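Local coordinates for protein meta cleavage compound hydrolase (Janthinobacterium, PDB 1J1I) that acts in carbazole degradation as a serine hydrolase, probably cleaving a carbon-carbon bond of the ring-opened meta-cleavage compound to release anthranilate, at residues V227-G230 against K231-V235; L211-D214 against P215-R219; E50-G53 against N54-V58; V235-V238 against E239-Y242; M202-I205 against R206-G210. All coordinates share one frame; numbering follows the deposited sequence.

Interaction 1: V227-G230 against K231-V235; sequences VVQG and KDDKV
Strand 225-230 ends at Gly230, where the chain enters a type I beta turn running to Asp233, closed by a weak 3.3 Å bond from Asp233 N to Gly230 O. The Gln229 side chain reaches forward into this turn: CG lies anti to the backbone N (chi1 -179°), and a bend at chi2 brings the amide round so that NE2 donates to Gly230 O at 3.0 Å. The same nitrogen makes a weak, bent bond to Asp233 OD2 (3.3 Å, 139° at the hydrogen) and sits 3.1 Å from Asp233 CB. Amide and carboxylate planes are 30° apart. One water also ties turn to carboxylate, donating to Asp233 OD2 at 2.7 Å and accepting from Gly230 N. Asp233 OD1 takes the N-H of Val235 at 2.9 Å, an Asx turn, and that of Val236 as well. Held at both oxygens, the carboxylate accepts from His261 ND1 through OD2, consistent with Asp233 being the acid of a Ser114-His261-Asp233 triad. Replacing Gln229 with an alanine would probably leave Gly230 O with just the weak bond from Asp233 N, and cost Asp233 OD2 its weak amide bond. Strand 225-230 runs between strands 131-137 and 251-256, Gln229 packs on Ala241 of helix 238-247, and Lys231 NZ bonds Ser251 O and Leu245 O of the second subunit.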
# COMPACT_ATOMS: atom_id res chain seq x y z
N VAL A 227 2.72 -7.44 0.06
CA VAL A 227 2.03 -8.12 -1.03
C VAL A 227 1.56 -7.03 -1.99
O VAL A 227 0.67 -6.24 -1.66
CB VAL A 227 0.80 -8.91 -0.50
CG1 VAL A 227 0.10 -9.63 -1.65
CG2 VAL A 227 1.24 -9.92 0.56
N VAL A 228 2.18 -6.98 -3.17
CA VAL A 228 1.83 -5.98 -4.19
C VAL A 228 0.95 -6.67 -5.21
O VAL A 228 1.27 -7.77 -5.67
CB VAL A 228 3.09 -5.42 -4.88
CG1 VAL A 228 2.68 -4.40 -5.95
CG2 VAL A 228 4.01 -4.78 -3.86
N GLN A 229 -0.15 -6.02 -5.60
CA GLN A 229 -1.08 -6.64 -6.53
C GLN A 229 -1.82 -5.68 -7.45
O GLN A 229 -2.34 -4.65 -7.01
CB GLN A 229 -2.10 -7.44 -5.72
CG GLN A 229 -3.13 -8.18 -6.55
CD GLN A 229 -2.51 -9.27 -7.40
OE1 GLN A 229 -1.67 -10.04 -6.93
NE2 GLN A 229 -2.93 -9.35 -8.66
N GLY A 230 -1.86 -6.04 -8.73
CA GLY A 230 -2.57 -5.25 -9.72
C GLY A 230 -4.03 -5.66 -9.65
O GLY A 230 -4.35 -6.85 -9.61
N LYS A 231 -4.92 -4.68 -9.62
CA LYS A 231 -6.35 -4.96 -9.53
C LYS A 231 -6.87 -5.69 -10.76
O LYS A 231 -7.82 -6.46 -10.66
CB LYS A 231 -7.13 -3.66 -9.32
CG LYS A 231 -7.96 -3.64 -8.05
CD LYS A 231 -8.85 -2.40 -7.95
CE LYS A 231 -8.18 -1.27 -7.16
NZ LYS A 231 -9.09 -0.08 -7.02
N ASP A 232 -6.24 -5.45 -11.90
CA ASP A 232 -6.66 -6.06 -13.16
C ASP A 232 -5.81 -7.25 -13.61
O ASP A 232 -5.82 -7.61 -14.79
CB ASP A 232 -6.68 -4.98 -14.24
CG ASP A 232 -7.41 -3.73 -13.79
OD1 ASP A 232 -8.59 -3.83 -13.40
OD2 ASP A 232 -6.80 -2.64 -13.82
N ASP A 233 -5.08 -7.85 -12.68
CA ASP A 233 -4.23 -9.00 -12.98
C ASP A 233 -5.11 -10.18 -13.39
O ASP A 233 -5.96 -10.62 -12.63
CB ASP A 233 -3.42 -9.36 -11.73
CG ASP A 233 -2.26 -10.31 -12.02
OD1 ASP A 233 -2.41 -11.17 -12.93
OD2 ASP A 233 -1.22 -10.22 -11.34
N LYS A 234 -4.89 -10.69 -14.60
CA LYS A 234 -5.67 -11.82 -15.11
C LYS A 234 -5.05 -13.17 -14.75
O LYS A 234 -5.74 -14.19 -14.75
CB LYS A 234 -5.83 -11.72 -16.63
CG LYS A 234 -6.62 -10.52 -17.10
CD LYS A 234 -6.62 -10.41 -18.62
CE LYS A 234 -7.38 -9.18 -19.09
NZ LYS A 234 -7.24 -8.97 -20.56
N VAL A 235 -3.76 -13.17 -14.45
CA VAL A 235 -3.05 -14.40 -14.09
C VAL A 235 -3.28 -14.69 -12.61
O VAL A 235 -3.69 -15.78 -12.23
CB VAL A 235 -1.53 -14.27 -14.35
CG1 VAL A 235 -0.82 -15.58 -14.01
CG2 VAL A 235 -1.28 -13.88 -15.80
O HOH W 1 -0.15 -7.93 -10.29

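Interaction 2: L211-D214 against P215-R219; sequences LFYD and PEFIR
Asp214 supplies two acceptors to the first turn of helix 215-218. Its carboxylate oxygen OD2 receives Glu216 N at 2.9 Å with a nearly straight N-H (164°), met on the anti side and somewhat out of the carboxylate plane; CG anti to the backbone N (chi1 -172°) swings the group over the helix end. Its carbonyl serves the next two amides: Phe217 N donates to Asp214 O at 2.9 Å from above the carbonyl plane, while Ile218 N makes a weak bond to it at 3.3 Å. Pro215 has no N-H to offer, so this end of the helix needs no partner there. Further along, Arg219 NE and Glu216 OE2 form a weak salt bridge of 3.5 Å. Tyr213 OH is satisfied by Ala118 O and Gln88 NE2. Its ring takes Phe217 over one face, Phe217 CD2 lying 3.5 Å from Tyr213 CG, with the planes inclined at 36° and the centroids 4.6 Å apart; Phe217 also meets Leu121 and Val125 of helix 114-126. This is a classic Asp N-cap, starting the short helix from which the chain returns to strand 225-230 of the alpha/beta hydrolase sheet.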
# COMPACT_ATOMS: atom_id res chain seq x y z
N LEU A 211 2.09 -24.03 -10.28
CA LEU A 211 3.15 -23.68 -9.35
C LEU A 211 2.48 -23.13 -8.10
O LEU A 211 2.01 -22.00 -8.09
CB LEU A 211 4.05 -22.60 -9.96
CG LEU A 211 5.45 -22.35 -9.39
CD1 LEU A 211 6.00 -21.07 -10.01
CD2 LEU A 211 5.42 -22.24 -7.88
N PHE A 212 2.43 -23.93 -7.04
CA PHE A 212 1.75 -23.47 -5.83
C PHE A 212 2.29 -24.12 -4.55
O PHE A 212 3.06 -25.07 -4.59
CB PHE A 212 0.26 -23.78 -5.94
CG PHE A 212 -0.04 -25.26 -5.98
CD1 PHE A 212 -0.07 -26.01 -4.81
CD2 PHE A 212 -0.24 -25.91 -7.20
CE1 PHE A 212 -0.29 -27.38 -4.84
CE2 PHE A 212 -0.46 -27.28 -7.24
CZ PHE A 212 -0.48 -28.02 -6.06
N TYR A 213 1.84 -23.57 -3.43
CA TYR A 213 2.20 -24.07 -2.11
C TYR A 213 0.88 -24.23 -1.38
O TYR A 213 -0.11 -23.59 -1.72
CB TYR A 213 3.05 -23.06 -1.34
CG TYR A 213 4.38 -22.72 -1.98
CD1 TYR A 213 4.70 -21.40 -2.28
CD2 TYR A 213 5.33 -23.71 -2.24
CE1 TYR A 213 5.93 -21.06 -2.83
CE2 TYR A 213 6.57 -23.38 -2.79
CZ TYR A 213 6.86 -22.05 -3.07
OH TYR A 213 8.09 -21.70 -3.59
N ASP A 214 0.86 -25.09 -0.37
CA ASP A 214 -0.35 -25.26 0.40
C ASP A 214 -0.46 -23.99 1.24
O ASP A 214 0.55 -23.39 1.60
CB ASP A 214 -0.24 -26.45 1.35
CG ASP A 214 -1.56 -26.76 2.02
OD1 ASP A 214 -2.33 -27.55 1.45
OD2 ASP A 214 -1.82 -26.21 3.11
N PRO A 215 -1.68 -23.54 1.53
CA PRO A 215 -1.80 -22.33 2.34
C PRO A 215 -1.02 -22.46 3.66
O PRO A 215 -0.54 -21.47 4.21
CB PRO A 215 -3.30 -22.21 2.55
CG PRO A 215 -3.84 -22.70 1.24
CD PRO A 215 -3.00 -23.95 0.99
N GLU A 216 -0.89 -23.69 4.15
CA GLU A 216 -0.16 -23.93 5.40
C GLU A 216 1.30 -23.53 5.30
O GLU A 216 1.90 -23.08 6.28
CB GLU A 216 -0.29 -25.39 5.82
CG GLU A 216 -1.66 -25.75 6.36
CD GLU A 216 -2.07 -24.85 7.50
OE1 GLU A 216 -1.41 -24.89 8.56
OE2 GLU A 216 -3.06 -24.10 7.34
N PHE A 217 1.88 -23.72 4.12
CA PHE A 217 3.28 -23.37 3.88
C PHE A 217 3.41 -21.85 3.89
O PHE A 217 4.32 -21.29 4.49
CB PHE A 217 3.73 -23.90 2.51
CG PHE A 217 5.18 -23.64 2.20
CD1 PHE A 217 6.19 -24.44 2.77
CD2 PHE A 217 5.55 -22.63 1.32
CE1 PHE A 217 7.53 -24.23 2.45
CE2 PHE A 217 6.89 -22.41 1.00
CZ PHE A 217 7.89 -23.21 1.57
N ILE A 218 2.47 -21.19 3.21
CA ILE A 218 2.46 -19.73 3.12
C ILE A 218 2.32 -19.07 4.51
O ILE A 218 2.87 -18.00 4.76
CB ILE A 218 1.32 -19.27 2.17
CG1 ILE A 218 1.61 -19.83 0.77
CG2 ILE A 218 1.20 -17.75 2.14
CD1 ILE A 218 0.52 -19.58 -0.25
N ARG A 219 1.59 -19.73 5.40
CA ARG A 219 1.37 -19.23 6.75
C ARG A 219 2.67 -19.23 7.56
O ARG A 219 2.74 -18.64 8.63
CB ARG A 219 0.31 -20.08 7.45
CG ARG A 219 -0.46 -19.37 8.55
CD ARG A 219 -1.39 -20.33 9.27
NE ARG A 219 -2.48 -20.82 8.42
CZ ARG A 219 -3.55 -20.10 8.09
NH1 ARG A 219 -3.68 -18.84 8.51
NH2 ARG A 219 -4.50 -20.63 7.33

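Interaction 3: E50-G53 against N54-V58; sequences ESEG and NWRNV
Glu50 is the N-cap of the short helix 51-55, joined to Asn54 through its carbonyl and to the first turn through a carboxylate that folds back over the end. Gly53 N donates to Glu50 OE2 at 2.7 Å on the syn side, and Glu52 N to Glu50 OE1 at 2.9 Å from above the carboxylate plane. A CB on Gly53 would crowd OE2 as placed, consistent with glycine at this position. Arg29 adds a salt bridge to Glu50 OE1, so the buried acid is paired in charge as well as by N-H groups. Three backbone bonds follow: Trp55 N to Ser51 O and Arg56 N to Glu52 O, both 2.9 Å, and Asn54 N to Glu50 O at 3.2 Å.

Farther along, Glu52 has CG anti to the backbone N (chi1 -172°), and its extended chain lies alongside Arg56, carboxylate and guanidinium planes stacked and only 15° apart. The salt bridge between them is long, with Glu52 OE2 3.7 Å from Arg56 NH2 and over the guanidinium face, where no N-H points at it; the directed partner of OE2 is Tyr16 OH. Ser51 OG bonds Asp72 OD1 and accepts a hydrogen bond from a water that itself weakly accepts from Trp55 NE1. Asn54 OD1 accepts from Gly44 N, in the loop after strand 38-42, and its side chain is about 6 Å from that of Ser114, the probable nucleophile. Trp55 packs on Met264 and Phe271, and the edge of its indole meets the backbone: Trp55 CD1 lies 3.3 Å from Ser51 O, near the ring plane.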
# COMPACT_ATOMS: atom_id res chain seq x y z
N GLU A 50 13.78 -12.29 -17.83
CA GLU A 50 15.06 -12.17 -17.13
C GLU A 50 15.17 -10.81 -16.45
O GLU A 50 14.29 -9.96 -16.59
CB GLU A 50 16.24 -12.44 -18.10
CG GLU A 50 16.19 -11.68 -19.42
CD GLU A 50 16.48 -10.21 -19.26
OE1 GLU A 50 17.59 -9.86 -18.80
OE2 GLU A 50 15.59 -9.39 -19.58
N SER A 51 16.27 -10.60 -15.73
CA SER A 51 16.49 -9.39 -14.96
C SER A 51 16.42 -8.02 -15.64
O SER A 51 15.81 -7.10 -15.09
CB SER A 51 17.81 -9.51 -14.20
OG SER A 51 17.78 -10.63 -13.34
N GLU A 52 17.05 -7.86 -16.80
CA GLU A 52 17.04 -6.56 -17.46
C GLU A 52 15.64 -6.13 -17.89
O GLU A 52 15.20 -5.03 -17.57
CB GLU A 52 17.99 -6.59 -18.66
CG GLU A 52 18.22 -5.24 -19.33
CD GLU A 52 19.45 -5.25 -20.22
OE1 GLU A 52 19.58 -6.17 -21.06
OE2 GLU A 52 20.30 -4.34 -20.07
N GLY A 53 14.94 -7.01 -18.60
CA GLY A 53 13.60 -6.70 -19.07
C GLY A 53 12.60 -6.48 -17.94
O GLY A 53 11.68 -5.67 -18.06
N ASN A 54 12.77 -7.19 -16.84
CA ASN A 54 11.86 -7.05 -15.71
C ASN A 54 12.13 -5.83 -14.82
O ASN A 54 11.20 -5.20 -14.33
CB ASN A 54 11.91 -8.29 -14.81
CG ASN A 54 10.86 -9.33 -15.18
OD1 ASN A 54 10.26 -9.95 -14.30
ND2 ASN A 54 10.65 -9.53 -16.47
N TRP A 55 13.40 -5.49 -14.62
CA TRP A 55 13.73 -4.41 -13.69
C TRP A 55 14.43 -3.16 -14.19
O TRP A 55 14.80 -2.30 -13.39
CB TRP A 55 14.54 -5.01 -12.54
CG TRP A 55 13.91 -6.25 -11.97
CD1 TRP A 55 14.30 -7.55 -12.18
CD2 TRP A 55 12.80 -6.31 -11.07
NE1 TRP A 55 13.50 -8.41 -11.46
CE2 TRP A 55 12.57 -7.67 -10.78
CE3 TRP A 55 11.97 -5.34 -10.49
CZ2 TRP A 55 11.54 -8.09 -9.91
CZ3 TRP A 55 10.95 -5.76 -9.63
CH2 TRP A 55 10.75 -7.12 -9.35
N ARG A 56 14.62 -3.07 -15.50
CA ARG A 56 15.31 -1.94 -16.11
C ARG A 56 15.02 -0.58 -15.49
O ARG A 56 15.93 0.11 -15.02
CB ARG A 56 14.99 -1.89 -17.61
CG ARG A 56 16.03 -1.17 -18.44
CD ARG A 56 16.00 -1.69 -19.87
NE ARG A 56 17.27 -1.47 -20.56
CZ ARG A 56 17.61 -2.06 -21.70
NH1 ARG A 56 16.78 -2.91 -22.29
NH2 ARG A 56 18.79 -1.80 -22.25
N ASN A 57 13.74 -0.20 -15.46
CA ASN A 57 13.33 1.10 -14.93
C ASN A 57 13.16 1.18 -13.42
O ASN A 57 12.93 2.26 -12.88
CB ASN A 57 12.03 1.54 -15.61
CG ASN A 57 12.19 1.69 -17.11
OD1 ASN A 57 13.13 2.32 -17.58
ND2 ASN A 57 11.27 1.10 -17.86
N VAL A 58 13.28 0.05 -12.73
CA VAL A 58 13.14 0.05 -11.28
C VAL A 58 14.50 0.14 -10.59
O VAL A 58 14.65 0.83 -9.58
CB VAL A 58 12.39 -1.22 -10.80
CG1 VAL A 58 12.44 -1.32 -9.28
CG2 VAL A 58 10.94 -1.17 -11.27
O HOH W 2 15.63 -10.42 -11.57

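Interaction 4: V235-V238 against E239-Y242; sequences VVPV and ETAY
Val236 and Thr240 form the tight part of this contact: Val236 CG1 lies 3.5 Å from Thr240 CB, closer than usual for two carbons, the side chains crossing at about a right angle. Thr240 N donates to Pro237 O at 3.0 Å; Thr240 OG1 also comes within bonding distance of that carbonyl, but its position is less sure. Ala241 N closes the next step on Val238 O at 3.0 Å. These bonds lead the loop that follows strand 225-230 and carries the probable catalytic acid Asp233 into helix 238-247, a connection of the alpha/beta hydrolase fold, and Val236 also touches His261. On the solvent side the grip is slighter: Glu239 bends at chi2 (64°) and folds back, with OE1 3.3 Å from Pro237 CB and OE2 close to Val238 CG1, contacts to carbon that fix no direction. Tyr242, facing the subunit interface, lays one ring face over Val238 O, which stands 3.8 Å above the ring centre, and its CZ meets Val238 CG2. With an alanine at Tyr242, Val238 O and CG2 would probably lose their aromatic cover and the ring stack with Tyr242 of the second subunit would go. At the buried end, Thr240 touches Leu142 and Val144.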
# COMPACT_ATOMS: atom_id res chain seq x y z
N VAL A 235 -3.76 -13.17 -14.45
CA VAL A 235 -3.05 -14.40 -14.09
C VAL A 235 -3.28 -14.69 -12.61
O VAL A 235 -3.69 -15.78 -12.23
CB VAL A 235 -1.53 -14.27 -14.35
CG1 VAL A 235 -0.82 -15.58 -14.01
CG2 VAL A 235 -1.28 -13.88 -15.80
N VAL A 236 -3.01 -13.69 -11.77
CA VAL A 236 -3.21 -13.82 -10.33
C VAL A 236 -4.30 -12.83 -9.92
O VAL A 236 -4.05 -11.63 -9.81
CB VAL A 236 -1.93 -13.50 -9.54
CG1 VAL A 236 -2.22 -13.49 -8.04
CG2 VAL A 236 -0.85 -14.52 -9.86
N PRO A 237 -5.53 -13.33 -9.68
CA PRO A 237 -6.66 -12.48 -9.28
C PRO A 237 -6.34 -11.65 -8.04
O PRO A 237 -5.54 -12.06 -7.20
CB PRO A 237 -7.77 -13.49 -9.02
CG PRO A 237 -7.41 -14.64 -9.92
CD PRO A 237 -5.92 -14.74 -9.72
N VAL A 238 -6.98 -10.49 -7.92
CA VAL A 238 -6.74 -9.62 -6.77
C VAL A 238 -7.12 -10.32 -5.46
O VAL A 238 -6.51 -10.06 -4.42
CB VAL A 238 -7.52 -8.28 -6.90
CG1 VAL A 238 -9.01 -8.53 -6.87
CG2 VAL A 238 -7.10 -7.34 -5.78
N GLU A 239 -8.11 -11.21 -5.51
CA GLU A 239 -8.53 -11.93 -4.32
C GLU A 239 -7.35 -12.71 -3.72
O GLU A 239 -7.31 -12.95 -2.51
CB GLU A 239 -9.66 -12.92 -4.65
CG GLU A 239 -10.97 -12.28 -5.08
CD GLU A 239 -10.86 -11.52 -6.39
OE1 GLU A 239 -10.24 -12.05 -7.34
OE2 GLU A 239 -11.40 -10.40 -6.47
N THR A 240 -6.40 -13.09 -4.57
CA THR A 240 -5.21 -13.84 -4.13
C THR A 240 -4.41 -13.03 -3.12
O THR A 240 -3.85 -13.59 -2.17
CB THR A 240 -4.25 -14.15 -5.29
OG1 THR A 240 -4.97 -14.72 -6.38
CG2 THR A 240 -3.17 -15.13 -4.83
N ALA A 241 -4.33 -11.73 -3.34
CA ALA A 241 -3.60 -10.84 -2.44
C ALA A 241 -4.28 -10.86 -1.08
O ALA A 241 -3.63 -10.93 -0.04
CB ALA A 241 -3.57 -9.42 -3.00
N TYR A 242 -5.61 -10.80 -1.10
CA TYR A 242 -6.38 -10.80 0.14
C TYR A 242 -6.11 -12.09 0.91
O TYR A 242 -6.05 -12.08 2.14
CB TYR A 242 -7.87 -10.63 -0.16
CG TYR A 242 -8.20 -9.36 -0.94
CD1 TYR A 242 -9.40 -9.24 -1.65
CD2 TYR A 242 -7.31 -8.29 -0.99
CE1 TYR A 242 -9.69 -8.09 -2.39
CE2 TYR A 242 -7.59 -7.13 -1.73
CZ TYR A 242 -8.79 -7.04 -2.43
OH TYR A 242 -9.07 -5.91 -3.16

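Interaction 5: M202-I205 against R206-G210; sequences MQWI and REQGG
Trp204 carries Gln208 over one face of its indole: Gln208 CG stands 3.5 Å from the centroid of the six-membered ring and only 9° off the ring normal, a CH-pi contact. The amide continues over the same face toward the five-membered ring, its NE2 nearest NE1 and CD1 of Trp204, with its plane 13° from the indole's. Gln208 is held in this pose by its own bond, NE2 donating to Trp204 O at 3.2 Å with the oxygen in the amide plane, while a bend at chi2 (-52°) curls the chain back over the helix. The indole also touches Glu85 and Thr87. One residue earlier at each end, Gln203 NE2 donates to Glu207 OE1 at 3.0 Å on the syn side; here the two flat groups are steeply inclined rather than stacked, and the extended chains cross obliquely.

The helix end is gathered on one carbonyl. Ile205 O accepts from Gln208 N at 3.0 Å and from Gly210 N at 2.9 Å, which reach it from opposite faces of its plane, and Gly209 N adds a weak bond. Both glycines have positive phi, where a CB would jam against the preceding carbonyl. Gly209 N also bonds Arg206 O at 3.2 Å. Together with the bond from Gly210 N, this gives helix 192-208 the C-terminal Schellman motif, with Gly209 first to leave the helical conformation.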
# COMPACT_ATOMS: atom_id res chain seq x y z
N MET A 202 8.42 -25.39 -17.56
CA MET A 202 6.96 -25.44 -17.69
C MET A 202 6.41 -26.85 -17.60
O MET A 202 5.29 -27.06 -17.12
CB MET A 202 6.52 -24.79 -19.00
CG MET A 202 6.84 -23.31 -19.10
SD MET A 202 6.39 -22.42 -17.58
CE MET A 202 4.61 -22.57 -17.61
N GLN A 203 7.19 -27.82 -18.04
CA GLN A 203 6.77 -29.22 -18.01
C GLN A 203 6.54 -29.67 -16.57
O GLN A 203 5.51 -30.27 -16.26
CB GLN A 203 7.82 -30.11 -18.66
CG GLN A 203 7.41 -31.57 -18.78
CD GLN A 203 8.52 -32.44 -19.33
OE1 GLN A 203 9.25 -32.03 -20.23
NE2 GLN A 203 8.64 -33.65 -18.80
N TRP A 204 7.50 -29.39 -15.70
CA TRP A 204 7.38 -29.78 -14.30
C TRP A 204 6.16 -29.12 -13.66
O TRP A 204 5.39 -29.76 -12.96
CB TRP A 204 8.62 -29.39 -13.51
CG TRP A 204 8.54 -29.82 -12.08
CD1 TRP A 204 8.84 -31.06 -11.58
CD2 TRP A 204 8.07 -29.04 -10.98
NE1 TRP A 204 8.58 -31.09 -10.23
CE2 TRP A 204 8.11 -29.86 -9.83
CE3 TRP A 204 7.62 -27.71 -10.84
CZ2 TRP A 204 7.71 -29.42 -8.57
CZ3 TRP A 204 7.23 -27.26 -9.58
CH2 TRP A 204 7.27 -28.11 -8.46
N ILE A 205 6.00 -27.82 -13.90
CA ILE A 205 4.87 -27.09 -13.35
C ILE A 205 3.56 -27.73 -13.84
O ILE A 205 2.64 -27.98 -13.06
CB ILE A 205 4.92 -25.61 -13.78
CG1 ILE A 205 6.10 -24.92 -13.09
CG2 ILE A 205 3.62 -24.91 -13.45
CD1 ILE A 205 6.34 -23.50 -13.55
N ARG A 206 3.52 -28.00 -15.13
CA ARG A 206 2.36 -28.61 -15.78
C ARG A 206 2.00 -29.94 -15.13
O ARG A 206 0.83 -30.24 -14.89
CB ARG A 206 2.68 -28.82 -17.26
CG ARG A 206 1.59 -28.44 -18.24
CD ARG A 206 0.39 -29.36 -18.15
NE ARG A 206 -0.33 -29.42 -19.43
CZ ARG A 206 0.09 -30.11 -20.49
NH1 ARG A 206 1.22 -30.80 -20.43
NH2 ARG A 206 -0.62 -30.11 -21.61
N GLU A 207 3.02 -30.74 -14.84
CA GLU A 207 2.84 -32.06 -14.23
C GLU A 207 2.42 -32.01 -12.77
O GLU A 207 2.01 -33.03 -12.20
CB GLU A 207 4.13 -32.88 -14.40
CG GLU A 207 4.43 -33.19 -15.87
CD GLU A 207 5.80 -33.82 -16.10
OE1 GLU A 207 6.09 -34.15 -17.27
OE2 GLU A 207 6.57 -33.99 -15.13
N GLN A 208 2.49 -30.83 -12.16
CA GLN A 208 2.08 -30.68 -10.76
C GLN A 208 0.69 -30.05 -10.70
O GLN A 208 0.05 -30.04 -9.65
CB GLN A 208 3.06 -29.78 -9.99
CG GLN A 208 4.53 -30.12 -10.16
CD GLN A 208 4.83 -31.57 -9.89
OE1 GLN A 208 4.50 -32.10 -8.83
NE2 GLN A 208 5.47 -32.23 -10.85
N GLY A 209 0.23 -29.52 -11.83
CA GLY A 209 -1.07 -28.88 -11.87
C GLY A 209 -0.93 -27.39 -11.57
O GLY A 209 -1.90 -26.72 -11.22
N GLY A 210 0.30 -26.89 -11.71
CA GLY A 210 0.55 -25.48 -11.46
C GLY A 210 1.67 -25.28 -10.46
O GLY A 210 2.16 -26.25 -9.86

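How the interactions relate
Along the chain the order is interaction 3, 5, 2, 1, 4, all within one alpha/beta hydrolase fold. Interactions 1 and 4 share Val235, their centres about 6 Å apart, and carry the chain from strand 225-230 to helix 238-247. Interactions 5 and 2 join helix 192-208 to helix 215-218 and meet where Ile205 touches Leu211, though their centres are about 16 Å apart. Interaction 3 lies across the chain centre from interactions 5 and 2, about 26 and 27 Å between centres, and about 18 Å from the centre of interaction 1. Interactions 1 and 4, in the loop after strand 225-230, and interaction 3, on helix 51-55, come to the probable active site from different parts of the chain.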